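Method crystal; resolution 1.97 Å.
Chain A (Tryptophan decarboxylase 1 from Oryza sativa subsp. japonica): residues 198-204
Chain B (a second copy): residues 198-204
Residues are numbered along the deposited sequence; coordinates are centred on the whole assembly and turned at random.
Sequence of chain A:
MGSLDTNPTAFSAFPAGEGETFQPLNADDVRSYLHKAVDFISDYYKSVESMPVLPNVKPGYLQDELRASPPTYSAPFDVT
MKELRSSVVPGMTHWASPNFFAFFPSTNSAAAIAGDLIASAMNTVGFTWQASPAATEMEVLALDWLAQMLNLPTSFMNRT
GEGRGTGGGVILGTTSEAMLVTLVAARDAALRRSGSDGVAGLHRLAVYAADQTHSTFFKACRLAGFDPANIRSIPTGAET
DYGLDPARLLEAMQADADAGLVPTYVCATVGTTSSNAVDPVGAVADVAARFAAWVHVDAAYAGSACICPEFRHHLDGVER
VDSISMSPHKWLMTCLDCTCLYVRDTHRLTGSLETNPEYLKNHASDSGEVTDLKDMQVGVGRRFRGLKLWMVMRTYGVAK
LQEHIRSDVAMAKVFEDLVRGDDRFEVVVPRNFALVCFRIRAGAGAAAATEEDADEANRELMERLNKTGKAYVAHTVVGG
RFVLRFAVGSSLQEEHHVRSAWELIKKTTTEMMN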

# COMPACT_ATOMS: atom_id res chain seq x y z
N GLY A 198 21.98 -0.10 -22.31
CA GLY A 198 20.64 0.19 -21.82
C GLY A 198 20.07 -1.04 -21.14
O GLY A 198 20.73 -1.65 -20.29
N VAL A 199 18.86 -1.44 -21.52
CA VAL A 199 18.27 -2.68 -21.01
C VAL A 199 18.41 -3.83 -22.00
O VAL A 199 17.81 -4.89 -21.80
CB VAL A 199 16.79 -2.49 -20.60
CG1 VAL A 199 16.66 -1.37 -19.58
CG2 VAL A 199 15.91 -2.23 -21.81
N ALA A 200 19.20 -3.65 -23.08
CA ALA A 200 19.44 -4.76 -24.00
C ALA A 200 20.00 -5.98 -23.28
O ALA A 200 19.75 -7.11 -23.70
CB ALA A 200 20.38 -4.33 -25.13
N GLY A 201 20.73 -5.77 -22.19
CA GLY A 201 21.32 -6.85 -21.42
C GLY A 201 20.42 -7.49 -20.39
O GLY A 201 20.87 -8.41 -19.70
N LEU A 202 19.17 -7.04 -20.25
CA LEU A 202 18.30 -7.58 -19.20
C LEU A 202 18.03 -9.07 -19.40
O LEU A 202 17.90 -9.81 -18.41
CB LEU A 202 16.98 -6.79 -19.16
CG LEU A 202 15.97 -7.01 -18.02
CD1 LEU A 202 16.64 -7.38 -16.70
CD2 LEU A 202 15.07 -5.78 -17.81
N HIS A 203 17.99 -9.54 -20.65
CA HIS A 203 17.69 -10.95 -20.86
C HIS A 203 18.84 -11.87 -20.45
O HIS A 203 18.69 -13.10 -20.52
CB HIS A 203 17.32 -11.19 -22.33
CG HIS A 203 18.50 -11.23 -23.24
ND1 HIS A 203 19.22 -10.10 -23.57
CD2 HIS A 203 19.10 -12.26 -23.88
CE1 HIS A 203 20.21 -10.44 -24.38
NE2 HIS A 203 20.16 -11.74 -24.58
N ARG A 204 19.97 -11.33 -20.01
CA ARG A 204 21.06 -12.15 -19.52
C ARG A 204 21.14 -12.24 -18.00
O ARG A 204 21.97 -13.00 -17.49
CB ARG A 204 22.39 -11.63 -20.07
CG ARG A 204 22.57 -11.86 -21.57
CD ARG A 204 24.03 -11.71 -22.00
NE ARG A 204 24.66 -10.50 -21.47
CZ ARG A 204 25.64 -10.48 -20.57
NH1 ARG A 204 26.12 -11.62 -20.07
NH2 ARG A 204 26.14 -9.32 -20.15
N GLY B 198 11.06 -13.64 -25.01
CA GLY B 198 11.10 -13.22 -23.62
C GLY B 198 11.23 -11.72 -23.56
O GLY B 198 10.47 -10.99 -24.19
N VAL B 199 12.23 -11.24 -22.82
CA VAL B 199 12.50 -9.81 -22.73
C VAL B 199 13.62 -9.39 -23.69
O VAL B 199 14.15 -8.29 -23.57
CB VAL B 199 12.82 -9.38 -21.29
CG1 VAL B 199 11.64 -9.69 -20.36
CG2 VAL B 199 14.09 -10.04 -20.78
N ALA B 200 13.98 -10.24 -24.66
CA ALA B 200 15.08 -9.91 -25.56
C ALA B 200 14.82 -8.62 -26.33
O ALA B 200 15.75 -7.84 -26.59
CB ALA B 200 15.35 -11.06 -26.53
N GLY B 201 13.56 -8.35 -26.69
CA GLY B 201 13.19 -7.15 -27.40
C GLY B 201 12.75 -5.99 -26.53
O GLY B 201 12.20 -5.02 -27.06
N LEU B 202 12.96 -6.06 -25.22
CA LEU B 202 12.53 -4.99 -24.32
C LEU B 202 13.16 -3.65 -24.71
O LEU B 202 12.50 -2.60 -24.64
CB LEU B 202 12.88 -5.37 -22.88
CG LEU B 202 12.37 -4.49 -21.73
CD1 LEU B 202 10.92 -4.09 -21.92
CD2 LEU B 202 12.55 -5.24 -20.42
N HIS B 203 14.41 -3.67 -25.18
CA HIS B 203 15.11 -2.43 -25.53
C HIS B 203 14.53 -1.72 -26.75
O HIS B 203 14.95 -0.60 -27.04
CB HIS B 203 16.59 -2.73 -25.78
CG HIS B 203 16.83 -3.47 -27.07
ND1 HIS B 203 16.60 -4.83 -27.20
CD2 HIS B 203 17.23 -3.04 -28.28
CE1 HIS B 203 16.88 -5.20 -28.43
NE2 HIS B 203 17.26 -4.13 -29.11
N ARG B 204 13.58 -2.33 -27.46
CA ARG B 204 12.90 -1.64 -28.55
C ARG B 204 11.62 -0.91 -28.14
O ARG B 204 11.09 -0.14 -28.94
CB ARG B 204 12.54 -2.64 -29.66
CG ARG B 204 13.76 -3.28 -30.33
CD ARG B 204 13.37 -3.86 -31.69
NE ARG B 204 12.67 -5.13 -31.53
CZ ARG B 204 11.60 -5.49 -32.23
NH1 ARG B 204 11.08 -4.68 -33.14
NH2 ARG B 204 11.04 -6.68 -32.00
O HOH W 1 16.28 -5.80 -24.38

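This is a small, nearly symmetric apolar contact between two copies of the same segment, packed without a direct hydrogen bond across it and linked by one water. At its centre the two leucines meet, Leu202(A) CD2 lying 3.7 Å from Leu202(B) CD2; their buried, wholly apolar side chains need no hydrogen-bonding partner, which suits them to this place. Beside them each valine reaches the histidine backbone of the other copy: Val199(A) CG2 is 3.8 Å from His203(B) CA, and Val199(B) CG2 is 3.7 Å from His203(A) CA. A compact valine suits this place, since its methyl group can approach a main chain closely.

The alanines differ slightly. Ala200(A) CB, a single small apolar methyl, sits over one face of the His203(B) ring, 4.1 Å from His203(B) CG, whereas Ala200(B) CA meets His203(A) CB at 4.1 Å.

Each histidine also serves its own chain. His203(A) ND1 donates to Ala200(A) O at 3.0 Å; the equivalent bond from His203(B) ND1 to Ala200(B) O, at 3.2 Å, is weak. Leu202(A) N donates to Val199(A) O and Leu202(B) N to Val199(B) O, each at 3.0 Å, the latter within a type I turn. Water 1 accepts from His203(B) N at 2.9 Å and donates to Val199(A) O at 3.1 Å, bridging main-chain groups that do not meet directly.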